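Local structure of GTPase activator-like protein (Chaetomium thermophilum, 6SSH) at residues Lys4-Thr15 with Asp102-Lys113. The protein probably activates a small GTPase through the Rap/Ran-GAP domain of a longer TSC2-like protein, the part held in this chain. Residues are numbered along the deposited sequence; the frame is centred on the assembly and turned at random.
With EDO (1,2-ethanediol), chain D; EDO (1,2-ethanediol), chain G.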
loop_
_atom_site.group_PDB
_atom_site.type_symbol
_atom_site.label_atom_id
_atom_site.label_comp_id
_atom_site.label_asym_id
_atom_site.label_seq_id
_atom_site.Cartn_x
_atom_site.Cartn_y
_atom_site.Cartn_z
ATOM N N LYS A 4 8.392 6.050 -2.544
ATOM C CA LYS A 4 7.442 5.969 -1.452
ATOM C C LYS A 4 6.112 5.448 -1.975
ATOM O O LYS A 4 5.562 5.972 -2.982
ATOM C CB LYS A 4 7.325 7.322 -0.696
ATOM C CG LYS A 4 6.898 8.528 -1.533
ATOM C CD LYS A 4 7.080 9.842 -0.733
ATOM C CE LYS A 4 6.794 11.077 -1.553
ATOM N NZ LYS A 4 5.351 11.237 -1.813
ATOM N N VAL A 5 5.588 4.428 -1.315
ATOM C CA VAL A 5 4.428 3.744 -1.781
ATOM C C VAL A 5 3.469 3.483 -0.624
ATOM O O VAL A 5 3.870 2.913 0.390
ATOM C CB VAL A 5 4.834 2.425 -2.464
ATOM C CG1 VAL A 5 3.621 1.623 -2.878
ATOM C CG2 VAL A 5 5.739 2.638 -3.696
ATOM N N GLY A 6 2.212 3.856 -0.757
ATOM C CA GLY A 6 1.260 3.602 0.291
ATOM C C GLY A 6 0.799 2.173 0.360
ATOM O O GLY A 6 0.867 1.428 -0.679
ATOM N N VAL A 7 0.346 1.708 1.502
ATOM C CA VAL A 7 -0.259 0.409 1.652
ATOM C C VAL A 7 -1.442 0.593 2.556
ATOM O O VAL A 7 -1.291 1.034 3.726
ATOM C CB VAL A 7 0.661 -0.660 2.275
ATOM C CG1 VAL A 7 -0.051 -1.992 2.305
ATOM C CG2 VAL A 7 1.989 -0.742 1.518
ATOM N N ILE A 8 -2.617 0.299 2.044
ATOM C CA ILE A 8 -3.888 0.609 2.712
ATOM C C ILE A 8 -4.768 -0.610 2.859
ATOM O O ILE A 8 -5.150 -1.205 1.826
ATOM C CB ILE A 8 -4.682 1.653 1.924
ATOM C CG1 ILE A 8 -3.838 2.911 1.629
ATOM C CG2 ILE A 8 -5.956 2.025 2.682
ATOM C CD1 ILE A 8 -4.411 3.808 0.530
ATOM N N TYR A 9 -5.106 -1.031 4.062
ATOM C CA TYR A 9 -6.005 -2.150 4.326
ATOM C C TYR A 9 -7.437 -1.675 4.433
ATOM O O TYR A 9 -7.734 -0.760 5.225
ATOM C CB TYR A 9 -5.623 -2.847 5.651
ATOM C CG TYR A 9 -6.504 -4.036 5.938
ATOM C CD1 TYR A 9 -6.299 -5.253 5.292
ATOM C CD2 TYR A 9 -7.578 -3.968 6.803
ATOM C CE1 TYR A 9 -7.120 -6.329 5.513
ATOM C CE2 TYR A 9 -8.410 -5.050 7.038
ATOM C CZ TYR A 9 -8.201 -6.253 6.387
ATOM O OH TYR A 9 -9.044 -7.294 6.638
ATOM N N ILE A 10 -8.316 -2.295 3.648
ATOM C CA ILE A 10 -9.756 -2.038 3.696
ATOM C C ILE A 10 -10.469 -3.213 4.346
ATOM O O ILE A 10 -10.366 -4.337 3.846
ATOM C CB ILE A 10 -10.352 -1.749 2.324
ATOM C CG1 ILE A 10 -9.543 -0.691 1.582
ATOM C CG2 ILE A 10 -11.804 -1.383 2.502
ATOM C CD1 ILE A 10 -10.092 -0.346 0.211
ATOM N N LYS A 11 -11.152 -2.972 5.460
ATOM C CA LYS A 11 -11.836 -4.005 6.223
ATOM C C LYS A 11 -13.205 -4.299 5.613
ATOM O O LYS A 11 -13.797 -3.453 4.957
ATOM C CB LYS A 11 -11.958 -3.552 7.701
ATOM C CG LYS A 11 -12.405 -4.596 8.703
ATOM C CD LYS A 11 -12.333 -4.034 10.169
ATOM C CE LYS A 11 -12.788 -2.583 10.286
ATOM N NZ LYS A 11 -13.308 -2.256 11.657
ATOM N N GLU A 12 -13.744 -5.470 5.928
ATOM C CA GLU A 12 -15.057 -5.870 5.469
ATOM C C GLU A 12 -16.115 -4.788 5.664
ATOM O O GLU A 12 -16.229 -4.233 6.772
ATOM C CB GLU A 12 -15.489 -7.117 6.236
ATOM C CG GLU A 12 -16.830 -7.688 5.752
ATOM C CD GLU A 12 -17.064 -9.103 6.244
ATOM O OE1 GLU A 12 -17.233 -9.277 7.467
ATOM O OE2 GLU A 12 -17.079 -10.024 5.398
ATOM N N GLY A 13 -16.861 -4.454 4.609
ATOM C CA GLY A 13 -17.931 -3.492 4.706
ATOM C C GLY A 13 -17.564 -2.035 4.486
ATOM O O GLY A 13 -18.438 -1.210 4.330
ATOM N N GLN A 14 -16.278 -1.686 4.542
ATOM C CA GLN A 14 -15.891 -0.286 4.446
ATOM C C GLN A 14 -15.918 0.244 3.037
ATOM O O GLN A 14 -15.658 -0.523 2.075
ATOM C CB GLN A 14 -14.465 -0.084 5.007
ATOM C CG GLN A 14 -14.356 -0.384 6.486
ATOM C CD GLN A 14 -12.964 -0.162 7.040
ATOM O OE1 GLN A 14 -11.930 -0.323 6.381
ATOM N NE2 GLN A 14 -12.949 0.313 8.274
ATOM N N THR A 15 -16.295 1.516 2.906
ATOM C CA THR A 15 -16.485 2.158 1.626
ATOM C C THR A 15 -15.847 3.522 1.529
ATOM O O THR A 15 -15.634 4.002 0.423
ATOM C CB THR A 15 -17.989 2.306 1.289
ATOM O OG1 THR A 15 -18.614 3.080 2.285
ATOM C CG2 THR A 15 -18.672 0.934 1.189
ATOM N N ASP A 102 1.288 10.207 -2.383
ATOM C CA ASP A 102 2.001 9.090 -3.026
ATOM C C ASP A 102 1.363 8.818 -4.354
ATOM O O ASP A 102 0.162 8.585 -4.472
ATOM C CB ASP A 102 1.902 7.881 -2.152
ATOM C CG ASP A 102 2.714 7.986 -0.850
ATOM O OD1 ASP A 102 3.631 8.812 -0.789
ATOM O OD2 ASP A 102 2.422 7.168 0.059
ATOM N N PHE A 103 2.187 8.788 -5.393
ATOM C CA PHE A 103 1.678 8.518 -6.738
ATOM C C PHE A 103 1.062 7.117 -6.787
ATOM O O PHE A 103 0.090 6.889 -7.514
ATOM C CB PHE A 103 2.799 8.669 -7.777
ATOM C CG PHE A 103 3.322 10.087 -7.954
ATOM C CD1 PHE A 103 2.491 11.190 -7.864
ATOM C CD2 PHE A 103 4.682 10.285 -8.243
ATOM C CE1 PHE A 103 3.019 12.506 -8.063
ATOM C CE2 PHE A 103 5.201 11.558 -8.490
ATOM C CZ PHE A 103 4.373 12.668 -8.360
ATOM N N VAL A 104 1.683 6.164 -6.131
ATOM C CA VAL A 104 1.329 4.751 -6.157
ATOM C C VAL A 104 0.910 4.301 -4.768
ATOM O O VAL A 104 1.627 4.570 -3.798
ATOM C CB VAL A 104 2.541 3.910 -6.616
ATOM C CG1 VAL A 104 2.169 2.462 -6.690
ATOM C CG2 VAL A 104 3.050 4.443 -7.972
ATOM N N ASN A 105 -0.225 3.586 -4.689
ATOM C CA ASN A 105 -0.730 2.988 -3.465
ATOM C C ASN A 105 -1.158 1.567 -3.700
ATOM O O ASN A 105 -1.833 1.303 -4.697
ATOM C CB ASN A 105 -1.922 3.821 -2.883
ATOM C CG ASN A 105 -1.481 5.117 -2.284
ATOM O OD1 ASN A 105 -0.925 5.130 -1.199
ATOM N ND2 ASN A 105 -1.682 6.173 -2.959
ATOM N N ILE A 106 -0.786 0.711 -2.813
ATOM C CA ILE A 106 -1.211 -0.684 -2.742
ATOM C C ILE A 106 -2.429 -0.752 -1.870
ATOM O O ILE A 106 -2.406 -0.183 -0.724
ATOM C CB ILE A 106 -0.091 -1.563 -2.198
ATOM C CG1 ILE A 106 1.114 -1.494 -3.122
ATOM C CG2 ILE A 106 -0.568 -3.000 -1.957
ATOM C CD1 ILE A 106 2.401 -1.981 -2.483
ATOM N N VAL A 107 -3.509 -1.397 -2.293
ATOM C CA VAL A 107 -4.737 -1.508 -1.551
ATOM C C VAL A 107 -5.048 -2.961 -1.274
ATOM O O VAL A 107 -5.127 -3.759 -2.244
ATOM C CB VAL A 107 -5.900 -0.894 -2.354
ATOM C CG1 VAL A 107 -7.235 -1.040 -1.625
ATOM C CG2 VAL A 107 -5.648 0.581 -2.615
ATOM N N TRP A 108 -5.143 -3.383 -0.044
ATOM C CA TRP A 108 -5.566 -4.735 0.317
ATOM C C TRP A 108 -7.062 -4.656 0.554
ATOM O O TRP A 108 -7.527 -4.160 1.584
ATOM C CB TRP A 108 -4.796 -5.242 1.527
ATOM C CG TRP A 108 -5.123 -6.700 1.789
ATOM C CD1 TRP A 108 -6.287 -7.229 2.221
ATOM C CD2 TRP A 108 -4.235 -7.828 1.541
ATOM N NE1 TRP A 108 -6.201 -8.619 2.291
ATOM C CE2 TRP A 108 -4.930 -8.985 1.902
ATOM C CE3 TRP A 108 -2.928 -7.935 1.119
ATOM C CZ2 TRP A 108 -4.358 -10.271 1.797
ATOM C CZ3 TRP A 108 -2.344 -9.192 1.017
ATOM C CH2 TRP A 108 -3.071 -10.344 1.351
ATOM N N ASN A 109 -7.840 -5.058 -0.449
ATOM C CA ASN A 109 -9.274 -4.885 -0.429
ATOM C C ASN A 109 -9.987 -6.080 0.190
ATOM O O ASN A 109 -10.364 -7.033 -0.507
ATOM C CB ASN A 109 -9.788 -4.616 -1.824
ATOM C CG ASN A 109 -11.294 -4.414 -1.828
ATOM O OD1 ASN A 109 -11.886 -4.052 -0.822
ATOM N ND2 ASN A 109 -11.919 -4.677 -2.991
ATOM N N ASP A 110 -10.184 -6.056 1.496
ATOM C CA ASP A 110 -11.008 -7.020 2.189
ATOM C C ASP A 110 -12.439 -6.522 2.368
ATOM O O ASP A 110 -13.187 -7.098 3.154
ATOM C CB ASP A 110 -10.427 -7.382 3.541
ATOM C CG ASP A 110 -9.623 -8.657 3.533
ATOM O OD1 ASP A 110 -9.533 -9.313 2.471
ATOM O OD2 ASP A 110 -9.017 -8.982 4.565
ATOM N N SER A 111 -12.886 -5.527 1.616
ATOM C CA SER A 111 -14.204 -4.958 1.867
ATOM C C SER A 111 -15.366 -5.849 1.490
ATOM O O SER A 111 -16.445 -5.649 1.986
ATOM C CB SER A 111 -14.404 -3.659 1.104
ATOM O OG SER A 111 -14.536 -3.864 -0.279
ATOM N N GLY A 112 -15.137 -6.757 0.549
ATOM C CA GLY A 112 -16.213 -7.577 -0.028
ATOM C C GLY A 112 -16.920 -6.871 -1.162
ATOM O O GLY A 112 -17.909 -7.401 -1.707
ATOM N N LYS A 113 -16.447 -5.700 -1.535
ATOM C CA LYS A 113 -17.023 -4.851 -2.569
ATOM C C LYS A 113 -15.951 -4.522 -3.598
ATOM O O LYS A 113 -14.742 -4.572 -3.311
ATOM C CB LYS A 113 -17.567 -3.561 -1.951
ATOM C CG LYS A 113 -18.554 -3.782 -0.791
ATOM C CD LYS A 113 -18.922 -2.470 -0.085
ATOM C CE LYS A 113 -19.908 -2.685 1.076
ATOM N NZ LYS A 113 -21.260 -3.110 0.607
HETATM C C1 EDO D . -14.496 -0.497 -1.227
HETATM O O1 EDO D . -15.798 -0.432 -0.663
HETATM C C2 EDO D . -13.990 0.921 -1.261
HETATM O O2 EDO D . -13.443 1.201 -2.529
HETATM C C1 EDO G . -19.428 2.493 5.534
HETATM O O1 EDO G . -20.100 1.226 5.389
HETATM C C2 EDO G . -20.277 3.622 6.136
HETATM O O2 EDO G . -20.357 3.559 7.570
HETATM O O HOH W 1 4.504 6.704 -5.202
HETATM O O HOH W 2 5.121 9.506 -4.344
#
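Gly6, Ile8 and Ile10 carry the backbone ladder that joins strand 4-10 to strand 104-109, side by side and parallel. Gly6 N donates to Val104 O and Gly6 O receives Ile106 N; Ile8 repeats the pattern with Ile106 and Trp108, and Ile10 with Trp108 and Asp110. Past the strands the pairing resumes once, where Gly13 N, in the type II turn Lys11-Gln14, gives a nearly straight bond (175°) to Ser111 O at 2.9 Å.

Polar side chains mark both ends. In the conformer described, Lys4 NZ forms a salt bridge with Asp102 OD1 at 3.1 Å, meeting the oxygen nearly along its C-O axis, while OD2 goes to His77. Close by, a water bridges Lys4 O and Val104 N. At the far end Tyr9 OH donates to the anti lone pair of Asp110 OD2 at 2.7 Å, with ring and carboxylate 84° apart. Asn109 OD1 is held by both OG and N of Ser111, the latter closing an Asx turn, and Ser111 CB packs on Ile10 CG2.

Among the apolar contacts, Tyr9 CE1 lies 3.5 Å from Trp108 CD1. Register puts both side chains on the same face; with CG anti to the backbone N in each, the rings sit slid apart with little overlap, their planes 29° apart. On the other face, Ile10 CD1 presses tightly on Val107 CG1 at 3.5 Å.

This parallel pair forms the middle of the GAP domain's mixed sheet, between strands 73-78 and 127-134, with helices on both faces. Helix 183-201 packs on Val104 and Ile106, Tyr30 and Phe33 of helix 28-37 meet the Tyr9-Trp108 end of that face, and Ile20 of helix 17-21 covers Ile8 and Ile10 on the other.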